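Local coordinates for protein pngf-ii (Elizabethkingia meningoseptica, PDB 4R4X) that removes N-linked glycans from glycoproteins as a peptide:N-glycosidase of the PNGase F type, probably by cleaving the bond between glycan and asparagine, at residues E5-Q9 with G133-K137; E70-T74 with A173-M179; Y396-F400 with Q525-V530; D435-P439 with L483-W488. All blocks are in the same frame, centred on the assembly; numbering follows the deposited sequence. Where two conformers were deposited one is given.

Contact 1. Residues E5-Q9 with G133-K137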
# COMPACT_ATOMS: atom_id res chain seq x y z
N GLU A 5 -22.81 22.32 30.60
CA GLU A 5 -22.17 22.26 29.30
C GLU A 5 -21.11 23.33 29.26
O GLU A 5 -21.42 24.50 29.45
CB GLU A 5 -23.21 22.53 28.22
CG GLU A 5 -22.66 22.68 26.82
CD GLU A 5 -23.70 22.31 25.77
OE1 GLU A 5 -24.83 21.90 26.16
OE2 GLU A 5 -23.40 22.42 24.56
N ILE A 6 -19.86 22.93 29.05
CA ILE A 6 -18.75 23.86 28.97
C ILE A 6 -18.17 23.88 27.58
O ILE A 6 -17.87 22.82 27.00
CB ILE A 6 -17.63 23.48 29.96
CG1 ILE A 6 -18.20 23.35 31.39
CG2 ILE A 6 -16.52 24.53 29.90
CD1 ILE A 6 -18.69 21.96 31.75
N THR A 7 -18.03 25.08 27.03
CA THR A 7 -17.57 25.28 25.69
C THR A 7 -16.23 25.95 25.73
O THR A 7 -16.03 26.89 26.48
CB THR A 7 -18.55 26.18 24.91
OG1 THR A 7 -19.86 25.60 24.99
CG2 THR A 7 -18.09 26.32 23.45
N TYR A 8 -15.30 25.46 24.92
CA TYR A 8 -13.91 25.88 24.99
C TYR A 8 -13.43 26.55 23.72
O TYR A 8 -13.99 26.33 22.63
CB TYR A 8 -12.99 24.69 25.27
CG TYR A 8 -13.21 24.02 26.60
CD1 TYR A 8 -14.11 22.98 26.74
CD2 TYR A 8 -12.50 24.42 27.73
CE1 TYR A 8 -14.31 22.35 27.96
CE2 TYR A 8 -12.70 23.81 28.96
CZ TYR A 8 -13.60 22.77 29.08
OH TYR A 8 -13.81 22.14 30.29
N GLN A 9 -12.35 27.30 23.86
CA GLN A 9 -11.74 28.04 22.76
C GLN A 9 -10.22 27.85 22.74
O GLN A 9 -9.56 28.05 23.77
CB GLN A 9 -12.07 29.53 22.91
CG GLN A 9 -11.53 30.41 21.80
CD GLN A 9 -11.89 31.87 22.01
OE1 GLN A 9 -12.76 32.40 21.31
NE2 GLN A 9 -11.27 32.51 22.97
N GLY A 133 -10.96 18.03 39.11
CA GLY A 133 -12.06 18.96 39.19
C GLY A 133 -12.56 19.21 37.78
O GLY A 133 -12.39 18.36 36.90
N LEU A 134 -13.20 20.35 37.59
CA LEU A 134 -13.61 20.81 36.26
C LEU A 134 -12.52 21.71 35.69
O LEU A 134 -12.31 22.82 36.17
CB LEU A 134 -14.95 21.54 36.34
CG LEU A 134 -15.38 22.25 35.05
CD1 LEU A 134 -15.53 21.28 33.88
CD2 LEU A 134 -16.67 22.99 35.33
N VAL A 135 -11.83 21.21 34.67
CA VAL A 135 -10.72 21.91 34.06
C VAL A 135 -11.27 23.00 33.16
O VAL A 135 -11.99 22.71 32.20
CB VAL A 135 -9.82 20.96 33.26
CG1 VAL A 135 -8.73 21.72 32.52
CG2 VAL A 135 -9.20 19.91 34.18
N LEU A 136 -10.93 24.25 33.45
CA LEU A 136 -11.40 25.38 32.66
C LEU A 136 -10.36 26.00 31.73
O LEU A 136 -10.70 26.82 30.88
CB LEU A 136 -12.00 26.45 33.58
CG LEU A 136 -13.23 26.01 34.36
CD1 LEU A 136 -13.67 27.17 35.24
CD2 LEU A 136 -14.35 25.56 33.42
N LYS A 137 -9.10 25.61 31.88
CA LYS A 137 -8.04 26.08 31.03
C LYS A 137 -6.85 25.11 31.07
O LYS A 137 -6.45 24.65 32.16
CB LYS A 137 -7.56 27.45 31.50
CG LYS A 137 -6.42 28.05 30.69
CD LYS A 137 -6.22 29.50 31.11
CE LYS A 137 -4.89 30.04 30.64
NZ LYS A 137 -4.69 31.42 31.18

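Contact 2. Residues E70-T74 with A173-M179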
# COMPACT_ATOMS: atom_id res chain seq x y z
N GLU A 70 -21.26 1.95 12.24
CA GLU A 70 -20.35 1.18 13.10
C GLU A 70 -19.69 2.07 14.13
O GLU A 70 -19.14 3.11 13.78
CB GLU A 70 -19.28 0.50 12.26
CG GLU A 70 -18.41 -0.54 12.96
CD GLU A 70 -17.46 -1.26 11.98
OE1 GLU A 70 -17.47 -0.96 10.75
OE2 GLU A 70 -16.69 -2.11 12.44
N ILE A 71 -19.73 1.63 15.38
CA ILE A 71 -18.99 2.26 16.47
C ILE A 71 -18.18 1.21 17.23
O ILE A 71 -18.73 0.17 17.62
CB ILE A 71 -19.94 2.90 17.50
CG1 ILE A 71 -20.82 3.99 16.84
CG2 ILE A 71 -19.17 3.51 18.67
CD1 ILE A 71 -21.98 4.43 17.73
N VAL A 72 -16.91 1.51 17.48
CA VAL A 72 -16.10 0.71 18.36
C VAL A 72 -15.79 1.51 19.64
O VAL A 72 -15.81 2.74 19.64
CB VAL A 72 -14.82 0.18 17.69
CG1 VAL A 72 -15.19 -0.77 16.56
CG2 VAL A 72 -13.91 1.28 17.16
N LYS A 73 -15.54 0.78 20.72
CA LYS A 73 -15.19 1.42 21.96
C LYS A 73 -14.06 0.64 22.63
O LYS A 73 -13.88 -0.56 22.42
CB LYS A 73 -16.42 1.57 22.88
CG LYS A 73 -16.68 0.40 23.80
CD LYS A 73 -17.93 0.56 24.66
CE LYS A 73 -17.60 1.04 26.06
NZ LYS A 73 -18.83 1.15 26.92
N THR A 74 -13.31 1.36 23.45
CA THR A 74 -12.33 0.73 24.28
C THR A 74 -12.50 1.37 25.66
O THR A 74 -12.79 2.58 25.75
CB THR A 74 -10.92 0.85 23.65
OG1 THR A 74 -10.10 -0.23 24.06
CG2 THR A 74 -10.27 2.15 24.00
N ALA A 173 -7.33 -2.09 23.15
CA ALA A 173 -6.84 -0.78 22.73
C ALA A 173 -6.11 -0.83 21.37
O ALA A 173 -6.23 0.09 20.57
CB ALA A 173 -5.94 -0.17 23.80
N LEU A 174 -5.34 -1.87 21.12
CA LEU A 174 -4.60 -1.97 19.87
C LEU A 174 -5.54 -2.14 18.70
O LEU A 174 -5.36 -1.52 17.65
CB LEU A 174 -3.60 -3.12 19.89
CG LEU A 174 -2.39 -2.90 20.81
CD1 LEU A 174 -1.57 -4.19 20.90
CD2 LEU A 174 -1.54 -1.74 20.35
N THR A 175 -6.53 -3.00 18.86
CA THR A 175 -7.53 -3.23 17.83
C THR A 175 -8.38 -1.97 17.55
O THR A 175 -8.69 -1.66 16.41
CB THR A 175 -8.44 -4.42 18.22
OG1 THR A 175 -7.62 -5.58 18.37
CG2 THR A 175 -9.49 -4.67 17.18
N TYR A 176 -8.77 -1.29 18.61
CA TYR A 176 -9.52 -0.03 18.52
C TYR A 176 -8.81 0.94 17.54
O TYR A 176 -9.41 1.44 16.58
CB TYR A 176 -9.66 0.56 19.93
CG TYR A 176 -10.31 1.91 19.98
CD1 TYR A 176 -11.69 2.04 20.04
CD2 TYR A 176 -9.53 3.06 20.04
CE1 TYR A 176 -12.29 3.29 20.09
CE2 TYR A 176 -10.12 4.30 20.11
CZ TYR A 176 -11.50 4.40 20.13
OH TYR A 176 -12.05 5.63 20.16
N LYS A 177 -7.52 1.17 17.78
CA LYS A 177 -6.74 2.11 16.97
C LYS A 177 -6.61 1.61 15.54
O LYS A 177 -6.68 2.40 14.59
CB LYS A 177 -5.33 2.31 17.56
CG LYS A 177 -5.31 2.99 18.92
CD LYS A 177 -5.71 4.44 18.84
CE LYS A 177 -5.48 5.15 20.16
NZ LYS A 177 -5.63 6.60 19.95
N ASP A 178 -6.39 0.31 15.40
CA ASP A 178 -6.24 -0.34 14.10
C ASP A 178 -7.48 -0.15 13.24
O ASP A 178 -7.39 0.14 12.04
CB ASP A 178 -5.96 -1.84 14.28
CG ASP A 178 -5.62 -2.54 12.97
OD1 ASP A 178 -4.55 -2.24 12.37
OD2 ASP A 178 -6.40 -3.42 12.55
N MSE A 179 -8.65 -0.30 13.87
CA MSE A 179 -9.92 -0.15 13.14
C MSE A 179 -10.14 1.28 12.73
O MSE A 179 -10.63 1.54 11.62
CB MSE A 179 -11.08 -0.72 13.95
CG MSE A 179 -10.91 -2.24 13.98
SE MSE A 179 -12.35 -3.06 15.04
CE MSE A 179 -13.83 -2.78 13.77

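Contact 3. Residues Y396-F400 with Q525-V530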
# COMPACT_ATOMS: atom_id res chain seq x y z
N TYR A 396 11.06 -18.88 -22.50
CA TYR A 396 11.82 -17.81 -21.86
C TYR A 396 12.16 -16.74 -22.87
O TYR A 396 12.30 -17.05 -24.04
CB TYR A 396 13.11 -18.35 -21.27
CG TYR A 396 12.89 -19.22 -20.09
CD1 TYR A 396 12.69 -20.59 -20.25
CD2 TYR A 396 12.87 -18.70 -18.81
CE1 TYR A 396 12.49 -21.41 -19.17
CE2 TYR A 396 12.68 -19.52 -17.72
CZ TYR A 396 12.49 -20.87 -17.91
OH TYR A 396 12.28 -21.69 -16.85
N PRO A 397 12.34 -15.50 -22.40
CA PRO A 397 12.59 -14.39 -23.30
C PRO A 397 14.04 -14.28 -23.77
O PRO A 397 14.79 -13.40 -23.35
CB PRO A 397 12.13 -13.17 -22.48
CG PRO A 397 12.36 -13.57 -21.07
CD PRO A 397 11.99 -15.03 -21.05
N THR A 398 14.40 -15.18 -24.68
CA THR A 398 15.73 -15.25 -25.27
C THR A 398 15.81 -14.50 -26.61
O THR A 398 16.74 -14.71 -27.40
CB THR A 398 16.09 -16.72 -25.48
OG1 THR A 398 15.06 -17.36 -26.27
CG2 THR A 398 16.18 -17.42 -24.15
N MSE A 399 14.88 -13.58 -26.85
CA MSE A 399 14.76 -12.93 -28.17
C MSE A 399 15.80 -11.88 -28.44
O MSE A 399 15.90 -11.38 -29.55
CB MSE A 399 13.36 -12.33 -28.36
CG MSE A 399 13.02 -11.12 -27.50
SE MSE A 399 12.33 -11.69 -25.74
CE MSE A 399 10.60 -12.45 -26.30
N PHE A 400 16.59 -11.53 -27.44
CA PHE A 400 17.44 -10.36 -27.53
C PHE A 400 18.80 -10.65 -28.15
O PHE A 400 19.61 -9.74 -28.32
CB PHE A 400 17.53 -9.69 -26.17
CG PHE A 400 16.23 -9.07 -25.76
CD1 PHE A 400 15.78 -7.91 -26.39
CD2 PHE A 400 15.46 -9.63 -24.77
CE1 PHE A 400 14.59 -7.34 -26.04
CE2 PHE A 400 14.26 -9.04 -24.40
CZ PHE A 400 13.82 -7.90 -25.03
N GLN A 525 21.10 -20.47 -20.54
CA GLN A 525 20.82 -19.34 -21.45
C GLN A 525 20.64 -18.05 -20.67
O GLN A 525 20.12 -18.06 -19.55
CB GLN A 525 19.53 -19.59 -22.24
CG GLN A 525 19.63 -20.64 -23.33
CD GLN A 525 18.46 -20.57 -24.29
OE1 GLN A 525 17.43 -21.19 -24.07
NE2 GLN A 525 18.59 -19.77 -25.33
N SER A 526 21.04 -16.95 -21.28
CA SER A 526 20.66 -15.64 -20.79
C SER A 526 19.29 -15.21 -21.40
O SER A 526 18.92 -15.60 -22.52
CB SER A 526 21.75 -14.61 -21.09
OG SER A 526 22.82 -14.74 -20.15
N PHE A 527 18.54 -14.44 -20.64
CA PHE A 527 17.23 -13.96 -21.07
C PHE A 527 16.81 -12.74 -20.28
O PHE A 527 17.36 -12.46 -19.21
CB PHE A 527 16.17 -15.07 -20.99
CG PHE A 527 15.98 -15.65 -19.61
CD1 PHE A 527 15.02 -15.14 -18.74
CD2 PHE A 527 16.73 -16.75 -19.21
CE1 PHE A 527 14.83 -15.70 -17.48
CE2 PHE A 527 16.54 -17.31 -17.95
CZ PHE A 527 15.59 -16.78 -17.09
N TRP A 528 15.88 -11.97 -20.85
CA TRP A 528 15.50 -10.67 -20.27
C TRP A 528 13.99 -10.56 -20.11
O TRP A 528 13.25 -10.63 -21.10
CB TRP A 528 16.05 -9.53 -21.13
CG TRP A 528 17.52 -9.38 -20.94
CD1 TRP A 528 18.49 -10.16 -21.50
CD2 TRP A 528 18.18 -8.48 -20.06
NE1 TRP A 528 19.73 -9.77 -21.03
CE2 TRP A 528 19.56 -8.73 -20.16
CE3 TRP A 528 17.74 -7.45 -19.23
CZ2 TRP A 528 20.50 -7.99 -19.45
CZ3 TRP A 528 18.68 -6.72 -18.52
CH2 TRP A 528 20.03 -7.00 -18.62
N ASN A 529 13.54 -10.41 -18.86
CA ASN A 529 12.14 -10.18 -18.53
C ASN A 529 11.88 -8.68 -18.58
O ASN A 529 12.33 -7.93 -17.69
CB ASN A 529 11.82 -10.69 -17.13
CG ASN A 529 11.77 -12.19 -17.04
OD1 ASN A 529 11.22 -12.87 -17.90
ND2 ASN A 529 12.26 -12.71 -15.93
N VAL A 530 11.18 -8.23 -19.63
CA VAL A 530 10.92 -6.81 -19.82
C VAL A 530 9.44 -6.56 -20.09
O VAL A 530 8.78 -7.28 -20.88
CB VAL A 530 11.83 -6.18 -20.92
CG1 VAL A 530 13.29 -6.55 -20.70
CG2 VAL A 530 11.42 -6.62 -22.30

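Contact 4. Residues D435-P439 with L483-W488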
# COMPACT_ATOMS: atom_id res chain seq x y z
N ASP A 435 23.60 -13.17 -17.96
CA ASP A 435 23.11 -11.81 -17.84
C ASP A 435 22.45 -11.47 -16.47
O ASP A 435 22.14 -10.33 -16.24
CB ASP A 435 22.18 -11.47 -18.99
CG ASP A 435 22.92 -11.27 -20.31
OD1 ASP A 435 24.19 -11.21 -20.31
OD2 ASP A 435 22.23 -11.17 -21.35
N GLU A 436 22.26 -12.45 -15.58
CA GLU A 436 21.92 -12.12 -14.19
C GLU A 436 23.07 -11.29 -13.59
O GLU A 436 22.84 -10.39 -12.78
CB GLU A 436 21.74 -13.38 -13.35
CG GLU A 436 21.48 -13.13 -11.87
CD GLU A 436 21.11 -14.39 -11.10
OE1 GLU A 436 20.92 -15.46 -11.73
OE2 GLU A 436 21.04 -14.34 -9.83
N PHE A 437 24.30 -11.63 -13.95
CA PHE A 437 25.48 -11.13 -13.26
C PHE A 437 26.39 -10.21 -14.06
O PHE A 437 27.40 -9.73 -13.52
CB PHE A 437 26.30 -12.30 -12.70
CG PHE A 437 25.57 -13.10 -11.66
CD1 PHE A 437 25.27 -12.52 -10.42
CD2 PHE A 437 25.18 -14.42 -11.91
CE1 PHE A 437 24.60 -13.26 -9.45
CE2 PHE A 437 24.51 -15.15 -10.95
CZ PHE A 437 24.20 -14.56 -9.72
N VAL A 438 26.03 -9.93 -15.31
CA VAL A 438 26.80 -9.02 -16.15
C VAL A 438 25.92 -7.86 -16.62
O VAL A 438 24.83 -8.08 -17.14
CB VAL A 438 27.29 -9.73 -17.42
CG1 VAL A 438 28.15 -8.81 -18.28
CG2 VAL A 438 28.02 -11.03 -17.08
N PRO A 439 26.38 -6.62 -16.46
CA PRO A 439 25.54 -5.49 -16.85
C PRO A 439 25.38 -5.42 -18.37
O PRO A 439 26.35 -5.65 -19.10
CB PRO A 439 26.31 -4.27 -16.37
CG PRO A 439 27.48 -4.77 -15.60
CD PRO A 439 27.69 -6.20 -15.96
N LEU A 483 25.27 -10.65 -4.07
CA LEU A 483 25.92 -10.31 -5.31
C LEU A 483 25.13 -9.29 -6.13
O LEU A 483 23.89 -9.32 -6.17
CB LEU A 483 26.15 -11.56 -6.14
CG LEU A 483 26.94 -12.69 -5.47
CD1 LEU A 483 26.91 -13.87 -6.40
CD2 LEU A 483 28.37 -12.25 -5.20
N SER A 484 25.86 -8.38 -6.76
CA SER A 484 25.30 -7.37 -7.64
C SER A 484 24.71 -8.03 -8.90
O SER A 484 25.28 -9.00 -9.43
CB SER A 484 26.37 -6.31 -7.99
OG SER A 484 26.75 -5.56 -6.84
N ARG A 485 23.56 -7.53 -9.36
CA ARG A 485 22.79 -8.18 -10.40
C ARG A 485 22.16 -7.18 -11.34
O ARG A 485 22.07 -6.00 -11.03
CB ARG A 485 21.68 -8.99 -9.76
CG ARG A 485 22.13 -10.29 -9.13
CD ARG A 485 20.97 -10.90 -8.36
NE ARG A 485 21.24 -12.25 -7.92
CZ ARG A 485 21.80 -12.60 -6.77
NH1 ARG A 485 22.22 -11.71 -5.89
NH2 ARG A 485 21.97 -13.89 -6.51
N SER A 486 21.68 -7.69 -12.48
CA SER A 486 21.00 -6.88 -13.50
C SER A 486 19.58 -6.53 -13.09
O SER A 486 18.59 -7.05 -13.63
CB SER A 486 21.01 -7.60 -14.84
OG SER A 486 22.33 -7.64 -15.39
N ASN A 487 19.51 -5.64 -12.12
CA ASN A 487 18.31 -4.90 -11.73
C ASN A 487 17.39 -5.63 -10.78
O ASN A 487 16.21 -5.28 -10.65
CB ASN A 487 17.53 -4.36 -12.92
CG ASN A 487 16.90 -3.00 -12.64
OD1 ASN A 487 17.43 -2.21 -11.87
ND2 ASN A 487 15.77 -2.72 -13.29
N TRP A 488 17.93 -6.60 -10.06
CA TRP A 488 17.16 -7.21 -8.98
C TRP A 488 18.01 -7.73 -7.86
O TRP A 488 19.16 -8.00 -8.06
CB TRP A 488 16.30 -8.32 -9.51
CG TRP A 488 16.98 -9.43 -10.26
CD1 TRP A 488 17.44 -9.40 -11.55
CD2 TRP A 488 17.17 -10.79 -9.81
NE1 TRP A 488 17.92 -10.64 -11.91
CE2 TRP A 488 17.77 -11.50 -10.86
CE3 TRP A 488 16.92 -11.44 -8.60
CZ2 TRP A 488 18.10 -12.84 -10.75
CZ3 TRP A 488 17.25 -12.79 -8.49
CH2 TRP A 488 17.82 -13.47 -9.56
O HOH W 1 20.40 -16.08 -8.02
O HOH W 2 27.59 -9.51 -10.73

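Contact 1. Residues E5-Q9 with G133-K137
Strand segments 5-9 and 134-137 run roughly the same way, their axes 30° apart and 8.6 Å from each other at closest approach. The nearest CA atoms, those of Tyr8 and Leu136, are 8.1 Å apart, too far for direct strand pairing, and no backbone hydrogen bond crosses the gap. Side chains span it instead, reaching both side-chain and main-chain atoms opposite. Along 5-9 the contact follows strand alternation: Ile6 and Tyr8 project their CB atoms toward 133-137, whereas Glu5, Thr7 and Gln9 are out of reach. Both strands pair antiparallel with strand 144-154, which explains their shared direction. Side chains of these next-but-one neighbours meet, consistent with a curled sheet as in the LolA/LolB clan to which the N-terminal domain is assigned. Strand 134-140 carries a classic beta bulge, Leu136 and Lys137 both facing Trp114, with the psi of Leu136 at -11°. The apolar part joins Ile6 CD1 to Leu134 CD1 at 3.9 Å and Ile6 CG2 to Leu136 CD2 at 4.3 Å; both leucine ends come nearer although their CA-to-CB bonds point sideways or away. Tyr8 bridges the remaining gap. Its OH donates a 2.7 Å hydrogen bond to Val135 O, which lies near the plane of the ring at its edge, so a buried phenol satisfies a main-chain carbonyl. Pro125 from a nearby loop packs against both Tyr8 and Val135.

Contact 2. Residues E70-T74 with A173-M179
Tyr176, in the t rotamer (chi1 175°), carries its ring from helix 173-179 across to strand 70-74, where Thr74, also t, lays CG2 over one face. That CH-pi contact measures 4.1 Å from Thr74 CG2 to the ring centroid, 14° off the normal. Val72 O lies near the ring plane, 3.6 Å from Tyr176 CE1. From the other side of the plane, Val72 CG2 makes an apolar contact with Tyr176 CD1 at 3.7 Å. Strand and helix are roughly antiparallel (148°, axes 8.1 Å apart): strand 167-170 runs parallel beside strand 70-76, and the following helix packs back over the end of a sheet whose curl is consistent with the LolA/LolB clan. Val72, in rotamer m, divides its methyls, since CG1 meets CE of selenomethionine Met179 at 3.7 Å. The m, t, p conformation of Met179 also brings CE to 3.2 Å from Glu70 OE2, although a second conformer exists. The polar ends find partners outside the pair: Thr74 OG1 bonds to Lys171 O and Tyr176 OH to Glu49.

Contact 3. Residues Y396-F400 with Q525-V530
Pro397 is the bump at the centre of this contact. Its CG presses to 3.1 Å from Trp528 O and 3.4 Å from Asn529 OD1, while Pro397 CD lies 3.8 Å from Phe527 CD1, so the pyrrolidine ring fills a hollow lined by the backbone of Trp528 and the side chains of Phe527 and Asn529. An inverse gamma turn centred on Pro397, closed by Thr398 N to Tyr396 O at 2.9 Å, produces the sharp bend. It leaves Pro397 O able to accept the backbone hydrogen bond from Trp528 N (3.1 Å, 165°). Before the proline, Tyr396 directs its ring edge at the face of Phe527, an edge-to-face pair with centroids 5.0 Å apart and planes at 52°. After it, Thr398 CG2 tucks in at 3.7 Å from Ser526 O and 3.9 Å from Phe527 CB. Phe400 fits between alternate residues of the strand, its CD2 3.7 Å from Trp528 CB and its CZ 3.9 Å from Val530 CG2. Polar ends turn outward from the pair: Tyr396 OH to Glu390, Thr398 OG1 to Tyr284. In this C-terminal domain of the PNGase F family, strand 527-537 lies between strands 416-428 and 378-384, and Met399 and Phe400 of the loop also touch Val406 on strand 406-412, which belongs to a separate four-stranded antiparallel sheet.

Contact 4. Residues D435-P439 with L483-W488
An inverse gamma turn centred on Ser486 forms the core of this loop-to-loop junction in the C-terminal beta domain of the PNGase F family. Loop 435-439 follows strand 416-428 and loop 483-488 precedes strand 493-504, and these two strands are antiparallel neighbours in one sheet, so the contact joins loops that extend from adjoining strands. The turn is closed by Asn487 N to Arg485 O at 2.8 Å. Ser486 then makes two bonds to the other loop: its N donates to Glu436 O (3.0 Å, 154°) and its OG to Asp435 O (2.8 Å). The nearest CA atoms are those of Phe437 and Arg485, 4.9 Å apart. The buried Glu436 extends in a t,t conformation to form a salt bridge, Glu436 OE2 to Arg485 NE at 2.8 Å and 163°. The carboxylate approaches the guanidinium at its edge, leaving a face to Phe437, whose CE1 is 3.8 Å from Arg485 NE; Phe437 CE1 also meets Leu483 CD1 at 3.9 Å. Trp488 comes within 3.3 Å of the same carboxylate, from its CH2 to Glu436 OE2, while stacking on Phe303 and His428. Solvent completes the seam: water 1 links Glu436 OE2 (2.6 Å) with Arg485 NH2 (3.1 Å), and water 2 donates to Phe437 O at 2.8 Å and Ser484 O at 2.7 Å.

In the fold
The four contacts fall into two groups on opposite sides of the chain's centre. Contacts 1 and 2 share the curled sheet of the N-terminal domain, their centres about 27 Å apart, and their segments alternate along the chain, tying the sheet by crossing connections. Contacts 3 and 4 come later, in the C-terminal PNGase F range, with contact 4 nested inside the loop closed by contact 3. Their centres are about 14 Å apart and they touch: Asp435 N lies 2.8 Å from Ser526 OG, and Asp435 OD2 2.9 Å from Trp528 NE1, both probable hydrogen bonds. Between centres, contacts 1 and 2 lie about 47 to 71 Å from contacts 3 and 4, consistent with separately packed domains.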